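Local coordinates for uncharacterized protein TCIL3000_10_9440 (Trypanosoma congolense, PDB 5KMX) that is of unknown function but forms the bilobed ectodomain of an insect-stage trypanosome membrane protein and has been proposed to act as a surface sensor, at residues N37-R42 against Y57-L62; P90-R95 against K150-L155. All blocks are in the same frame, centred on the assembly; numbering follows the deposited sequence.

Contact 1: N37-R42 against Y57-L62; sequences NASVRR and YTEATL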
loop_
_atom_site.group_PDB
_atom_site.type_symbol
_atom_site.label_atom_id
_atom_site.label_comp_id
_atom_site.label_asym_id
_atom_site.label_seq_id
_atom_site.Cartn_x
_atom_site.Cartn_y
_atom_site.Cartn_z
ATOM N N ASN A 37 18.160 9.989 5.130
ATOM C CA ASN A 37 17.537 10.574 6.314
ATOM C C ASN A 37 16.017 10.568 6.199
ATOM O O ASN A 37 15.469 10.777 5.116
ATOM C CB ASN A 37 18.033 12.004 6.532
ATOM C CG ASN A 37 19.506 12.067 6.880
ATOM O OD1 ASN A 37 20.040 11.180 7.547
ATOM N ND2 ASN A 37 20.173 13.123 6.431
ATOM N N ALA A 38 15.343 10.335 7.321
ATOM C CA ALA A 38 13.886 10.290 7.347
ATOM C C ALA A 38 13.299 11.660 7.671
ATOM O O ALA A 38 13.905 12.449 8.396
ATOM C CB ALA A 38 13.411 9.260 8.356
ATOM N N SER A 39 12.115 11.931 7.128
ATOM C CA SER A 39 11.407 13.181 7.383
ATOM C C SER A 39 9.965 12.907 7.785
ATOM O O SER A 39 9.229 12.228 7.068
ATOM C CB SER A 39 11.440 14.083 6.147
ATOM O OG SER A 39 12.764 14.482 5.841
ATOM N N VAL A 40 9.563 13.438 8.936
ATOM C CA VAL A 40 8.191 13.291 9.402
ATOM C C VAL A 40 7.271 14.186 8.584
ATOM O O VAL A 40 7.551 15.371 8.393
ATOM C CB VAL A 40 8.053 13.640 10.893
ATOM C CG1 VAL A 40 6.610 13.469 11.346
ATOM C CG2 VAL A 40 8.981 12.769 11.730
ATOM N N ARG A 41 6.170 13.609 8.112
ATOM C CA ARG A 41 5.217 14.324 7.272
ATOM C C ARG A 41 3.824 14.310 7.885
ATOM O O ARG A 41 3.199 13.256 8.003
ATOM C CB ARG A 41 5.176 13.710 5.872
ATOM C CG ARG A 41 6.460 13.891 5.079
ATOM C CD ARG A 41 6.559 15.293 4.503
ATOM N NE ARG A 41 7.922 15.626 4.102
ATOM C CZ ARG A 41 8.500 15.215 2.978
ATOM N NH1 ARG A 41 7.840 14.438 2.127
ATOM N NH2 ARG A 41 9.745 15.577 2.704
ATOM N N ARG A 42 3.350 15.486 8.280
ATOM C CA ARG A 42 1.989 15.644 8.771
ATOM C C ARG A 42 1.099 16.102 7.622
ATOM O O ARG A 42 1.265 17.204 7.099
ATOM C CB ARG A 42 1.940 16.646 9.929
ATOM C CG ARG A 42 0.582 16.755 10.610
ATOM C CD ARG A 42 -0.280 17.852 10.003
ATOM N NE ARG A 42 -1.626 17.868 10.568
ATOM C CZ ARG A 42 -2.636 18.582 10.077
ATOM N NH1 ARG A 42 -2.457 19.341 9.004
ATOM N NH2 ARG A 42 -3.827 18.534 10.657
ATOM N N TYR A 57 3.265 10.339 9.307
ATOM C CA TYR A 57 4.214 9.265 9.057
ATOM C C TYR A 57 5.595 9.848 8.785
ATOM O O TYR A 57 5.720 11.027 8.450
ATOM C CB TYR A 57 3.758 8.412 7.873
ATOM C CG TYR A 57 3.639 9.186 6.577
ATOM C CD1 TYR A 57 4.744 9.383 5.759
ATOM C CD2 TYR A 57 2.421 9.719 6.171
ATOM C CE1 TYR A 57 4.642 10.090 4.577
ATOM C CE2 TYR A 57 2.309 10.427 4.988
ATOM C CZ TYR A 57 3.423 10.608 4.196
ATOM O OH TYR A 57 3.318 11.311 3.019
ATOM N N THR A 58 6.626 9.024 8.938
ATOM C CA THR A 58 7.986 9.413 8.582
ATOM C C THR A 58 8.363 8.687 7.293
ATOM O O THR A 58 7.946 7.548 7.076
ATOM C CB THR A 58 8.989 9.086 9.709
ATOM O OG1 THR A 58 10.272 9.640 9.393
ATOM C CG2 THR A 58 9.116 7.584 9.906
ATOM N N GLU A 59 9.139 9.344 6.435
ATOM C CA GLU A 59 9.402 8.808 5.103
ATOM C C GLU A 59 10.770 9.179 4.543
ATOM O O GLU A 59 11.471 10.038 5.077
ATOM C CB GLU A 59 8.314 9.281 4.128
ATOM C CG GLU A 59 8.245 10.798 3.929
ATOM C CD GLU A 59 9.316 11.336 2.990
ATOM O OE1 GLU A 59 9.818 12.453 3.240
ATOM O OE2 GLU A 59 9.653 10.652 1.999
ATOM N N ALA A 60 11.125 8.517 3.448
ATOM C CA ALA A 60 12.332 8.826 2.698
ATOM C C ALA A 60 12.217 8.236 1.298
ATOM O O ALA A 60 11.401 7.344 1.060
ATOM C CB ALA A 60 13.563 8.288 3.407
ATOM N N THR A 61 13.028 8.743 0.376
ATOM C CA THR A 61 13.078 8.221 -0.984
ATOM C C THR A 61 14.339 7.385 -1.161
ATOM O O THR A 61 15.449 7.912 -1.118
ATOM C CB THR A 61 13.053 9.352 -2.031
ATOM O OG1 THR A 61 11.833 10.092 -1.911
ATOM C CG2 THR A 61 13.155 8.785 -3.439
ATOM N N LEU A 62 14.159 6.084 -1.363
ATOM C CA LEU A 62 15.284 5.167 -1.523
ATOM C C LEU A 62 15.601 4.923 -2.994
ATOM O O LEU A 62 14.732 4.481 -3.747
ATOM C CB LEU A 62 14.987 3.832 -0.835
ATOM C CG LEU A 62 15.473 3.700 0.611
ATOM C CD1 LEU A 62 14.926 4.822 1.476
ATOM C CD2 LEU A 62 15.085 2.339 1.175
#

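Contact 2: P90-R95 against K150-L155; sequences PLRVKR and KQNVYL. With SO4 (sulfate ion), chain G.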
loop_
_atom_site.group_PDB
_atom_site.type_symbol
_atom_site.label_atom_id
_atom_site.label_comp_id
_atom_site.label_asym_id
_atom_site.label_seq_id
_atom_site.Cartn_x
_atom_site.Cartn_y
_atom_site.Cartn_z
ATOM N N PRO A 90 9.576 -7.841 -2.611
ATOM C CA PRO A 90 9.853 -8.064 -4.033
ATOM C C PRO A 90 9.577 -6.820 -4.868
ATOM O O PRO A 90 8.574 -6.141 -4.646
ATOM C CB PRO A 90 8.899 -9.204 -4.406
ATOM C CG PRO A 90 7.809 -9.140 -3.399
ATOM C CD PRO A 90 8.452 -8.665 -2.133
ATOM N N LEU A 91 10.462 -6.524 -5.814
ATOM C CA LEU A 91 10.286 -5.371 -6.687
ATOM C C LEU A 91 9.124 -5.591 -7.644
ATOM O O LEU A 91 8.487 -4.637 -8.084
ATOM C CB LEU A 91 11.563 -5.093 -7.481
ATOM C CG LEU A 91 12.772 -4.603 -6.685
ATOM C CD1 LEU A 91 14.004 -4.585 -7.572
ATOM C CD2 LEU A 91 12.518 -3.223 -6.098
ATOM N N ARG A 92 8.856 -6.856 -7.956
ATOM C CA ARG A 92 7.831 -7.220 -8.927
ATOM C C ARG A 92 6.823 -8.203 -8.339
ATOM O O ARG A 92 7.199 -9.182 -7.694
ATOM C CB ARG A 92 8.478 -7.833 -10.171
ATOM C CG ARG A 92 7.543 -7.982 -11.359
ATOM C CD ARG A 92 8.081 -9.001 -12.348
ATOM N NE ARG A 92 8.022 -10.352 -11.794
ATOM C CZ ARG A 92 8.622 -11.413 -12.322
ATOM N NH1 ARG A 92 9.348 -11.298 -13.427
ATOM N NH2 ARG A 92 8.501 -12.596 -11.734
ATOM N N VAL A 93 5.542 -7.929 -8.567
ATOM C CA VAL A 93 4.475 -8.853 -8.204
ATOM C C VAL A 93 3.437 -8.889 -9.323
ATOM O O VAL A 93 3.518 -8.115 -10.279
ATOM C CB VAL A 93 3.794 -8.459 -6.874
ATOM C CG1 VAL A 93 4.813 -8.433 -5.744
ATOM C CG2 VAL A 93 3.093 -7.113 -7.001
ATOM N N LYS A 94 2.463 -9.785 -9.195
ATOM C CA LYS A 94 1.429 -9.950 -10.209
ATOM C C LYS A 94 0.122 -9.283 -9.790
ATOM O O LYS A 94 -0.239 -9.284 -8.612
ATOM C CB LYS A 94 1.192 -11.437 -10.485
ATOM C CG LYS A 94 2.321 -12.113 -11.252
ATOM C CD LYS A 94 2.206 -11.859 -12.748
ATOM C CE LYS A 94 3.343 -12.514 -13.515
ATOM N NZ LYS A 94 3.142 -12.425 -14.990
ATOM N N ARG A 95 -0.575 -8.715 -10.771
ATOM C CA ARG A 95 -1.861 -8.060 -10.551
ATOM C C ARG A 95 -2.929 -8.762 -11.385
ATOM O O ARG A 95 -2.878 -8.734 -12.614
ATOM C CB ARG A 95 -1.773 -6.576 -10.919
ATOM C CG ARG A 95 -3.064 -5.783 -10.759
ATOM C CD ARG A 95 -3.161 -4.694 -11.820
ATOM N NE ARG A 95 -4.247 -3.751 -11.566
ATOM C CZ ARG A 95 -4.713 -2.884 -12.460
ATOM N NH1 ARG A 95 -4.202 -2.842 -13.684
ATOM N NH2 ARG A 95 -5.700 -2.063 -12.136
ATOM N N LYS A 150 -3.360 -11.156 -16.069
ATOM C CA LYS A 150 -2.259 -11.186 -15.111
ATOM C C LYS A 150 -1.196 -10.183 -15.539
ATOM O O LYS A 150 -0.534 -10.357 -16.563
ATOM C CB LYS A 150 -1.664 -12.590 -14.992
ATOM C CG LYS A 150 -2.287 -13.422 -13.880
ATOM C CD LYS A 150 -1.409 -14.602 -13.510
ATOM C CE LYS A 150 -1.882 -15.256 -12.223
ATOM N NZ LYS A 150 -0.878 -16.207 -11.668
ATOM N N GLN A 151 -1.044 -9.135 -14.737
ATOM C CA GLN A 151 -0.224 -7.987 -15.095
ATOM C C GLN A 151 0.990 -7.863 -14.180
ATOM O O GLN A 151 0.888 -8.061 -12.970
ATOM C CB GLN A 151 -1.069 -6.714 -15.026
ATOM C CG GLN A 151 -0.493 -5.516 -15.753
ATOM C CD GLN A 151 -1.383 -4.293 -15.623
ATOM O OE1 GLN A 151 -2.531 -4.393 -15.190
ATOM N NE2 GLN A 151 -0.857 -3.133 -15.995
ATOM N N ASN A 152 2.137 -7.539 -14.768
ATOM C CA ASN A 152 3.338 -7.253 -13.995
ATOM C C ASN A 152 3.324 -5.814 -13.497
ATOM O O ASN A 152 3.203 -4.877 -14.288
ATOM C CB ASN A 152 4.594 -7.504 -14.830
ATOM C CG ASN A 152 4.932 -8.978 -14.949
ATOM O OD1 ASN A 152 5.001 -9.694 -13.950
ATOM N ND2 ASN A 152 5.142 -9.438 -16.176
ATOM N N VAL A 153 3.434 -5.648 -12.182
ATOM C CA VAL A 153 3.485 -4.327 -11.569
ATOM C C VAL A 153 4.700 -4.238 -10.650
ATOM O O VAL A 153 5.168 -5.255 -10.131
ATOM C CB VAL A 153 2.199 -4.018 -10.779
ATOM C CG1 VAL A 153 1.022 -3.865 -11.730
ATOM C CG2 VAL A 153 1.923 -5.104 -9.746
ATOM N N TYR A 154 5.203 -3.022 -10.450
ATOM C CA TYR A 154 6.505 -2.826 -9.821
ATOM C C TYR A 154 6.467 -1.818 -8.676
ATOM O O TYR A 154 5.767 -0.808 -8.744
ATOM C CB TYR A 154 7.517 -2.385 -10.874
ATOM C CG TYR A 154 7.455 -3.216 -12.133
ATOM C CD1 TYR A 154 6.591 -2.879 -13.168
ATOM C CD2 TYR A 154 8.248 -4.343 -12.284
ATOM C CE1 TYR A 154 6.525 -3.636 -14.319
ATOM C CE2 TYR A 154 8.191 -5.107 -13.435
ATOM C CZ TYR A 154 7.327 -4.749 -14.448
ATOM O OH TYR A 154 7.263 -5.504 -15.597
ATOM N N LEU A 155 7.248 -2.102 -7.637
ATOM C CA LEU A 155 7.199 -1.352 -6.385
ATOM C C LEU A 155 7.571 0.118 -6.558
ATOM O O LEU A 155 8.620 0.445 -7.113
ATOM C CB LEU A 155 8.130 -2.001 -5.356
ATOM C CG LEU A 155 8.052 -1.477 -3.920
ATOM C CD1 LEU A 155 6.705 -1.807 -3.289
ATOM C CD2 LEU A 155 9.193 -2.048 -3.090
HETATM S S SO4 G . -7.826 -1.383 -8.874
HETATM O O1 SO4 G . -7.990 -0.341 -7.864
HETATM O O2 SO4 G . -8.812 -1.195 -9.935
HETATM O O3 SO4 G . -8.021 -2.692 -8.255
HETATM O O4 SO4 G . -6.482 -1.305 -9.440
#

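Contact 1: N37-R42 against Y57-L62
Arg41 meets two side chains of the partner strand on one face of the sheet, Tyr57 with its CB and Glu59 with its guanidinium. Arg41 CB sits over the Tyr57 ring, 4.2 Å from the centroid and displaced toward the rim, a CH-pi contact. Farther along, NH1 of Arg41 approaches Glu59 OE1 to 3.0 Å. That oxygen lies over the guanidinium face instead of at its edge, and no N-H points at it, so the salt bridge is one of charge alone. A bend at chi2 (-78°) turns the Arg41 chain back toward Glu59, whose own CG stands between backbone N and carbonyl carbon (chi1 62°), with Arg41 CG packed 3.8 Å from Glu59 CG.

Beneath these groups the strands pair antiparallel as the two arms of the beta hairpin 36-45/53-63. Ser39 and Glu59 form a hydrogen-bonded pair, with Ser39 N 2.9 Å from Glu59 O; Arg41 and Tyr57 form the next, its bond from Arg41 N to Tyr57 O short at 2.6 Å. Between them Val40 and Thr58 are a non-hydrogen-bonded pair, their CA atoms 4.0 Å apart. Their side chains take the other face, where Thr58 OG1 touches Ala38 CB at 3.3 Å while its hydrogen bond goes to Trp29 O.

In the next shell, strand 197-204, the other neighbour of 53-63, supplies second partners: Asn199 ND2 bonds Glu59 OE2, Arg201 makes a cation-pi contact with Tyr57, and the Tyr203 ring meets that of Tyr57. The buried carboxylate of Glu59 divides its oxygens, OE1 toward Arg41 and OE2 toward an amide, an environment that would probably stabilise its ionised form.

Contact 2: P90-R95 against K150-L155
The Arg95 guanidinium takes its two partners at the edge, near its plane: NH1 donates to Gln151 OE1 at 2.7 Å and NH2 to sulfate O4 at 2.9 Å. The Gln151 amide is turned 53° from it, on a side chain extended with CG anti to the backbone N. Arg92 runs beside the Tyr154 ring and meets it obliquely, its CG 3.6 Å from Tyr154 CE2. The sulfate, probably from the crystallisation liquor, is also bonded by Lys97 NZ. These residues lie on antiparallel strands of the mixed sheet, 85-100 and 145-165, brought together across 54 intervening residues. Hydrogen-bonded pairs Val93–Val153 and Arg95–Gln151 alternate with non-hydrogen-bonded Arg92–Tyr154 and Lys94–Asn152; Val153 N to Val93 O, at 3.1 Å, is almost straight (177°). At Leu91, where strand 85-100 is interrupted, Leu155 N still bonds Leu91 O.

On the face of Arg92 and Lys94, Asn152 OD1 lies between two basic chains, against Arg92 CD and Lys94 CE. Across the sheet the valines meet, and Tyr190 of strand 189-191 touches both; there Val93 CG2 and Val153 CG2 are 3.6 Å apart.

In the fold
Contacts 1 and 2 occupy one mixed sheet, with centres 24 Å apart and nearest atoms about 8 Å apart, so they do not touch. Two strand routes join them. From 53-63 the sheet passes through 197-204, which pairs parallel with 145-165; from 36-45 it passes through 31-33 and 72-79 to 85-100. Contact 1 is a local hairpin closed before contact 2 opens. Contact 2 pairs distant parts of the chain, and its strands run on toward helix 116-128, consistent with a place between the two lobes. Sulfate ions, probably from the crystallisation liquor, lie at contact 2: one at Arg95 and another about 4 Å from the side chain of Pro90; no functional site is implied.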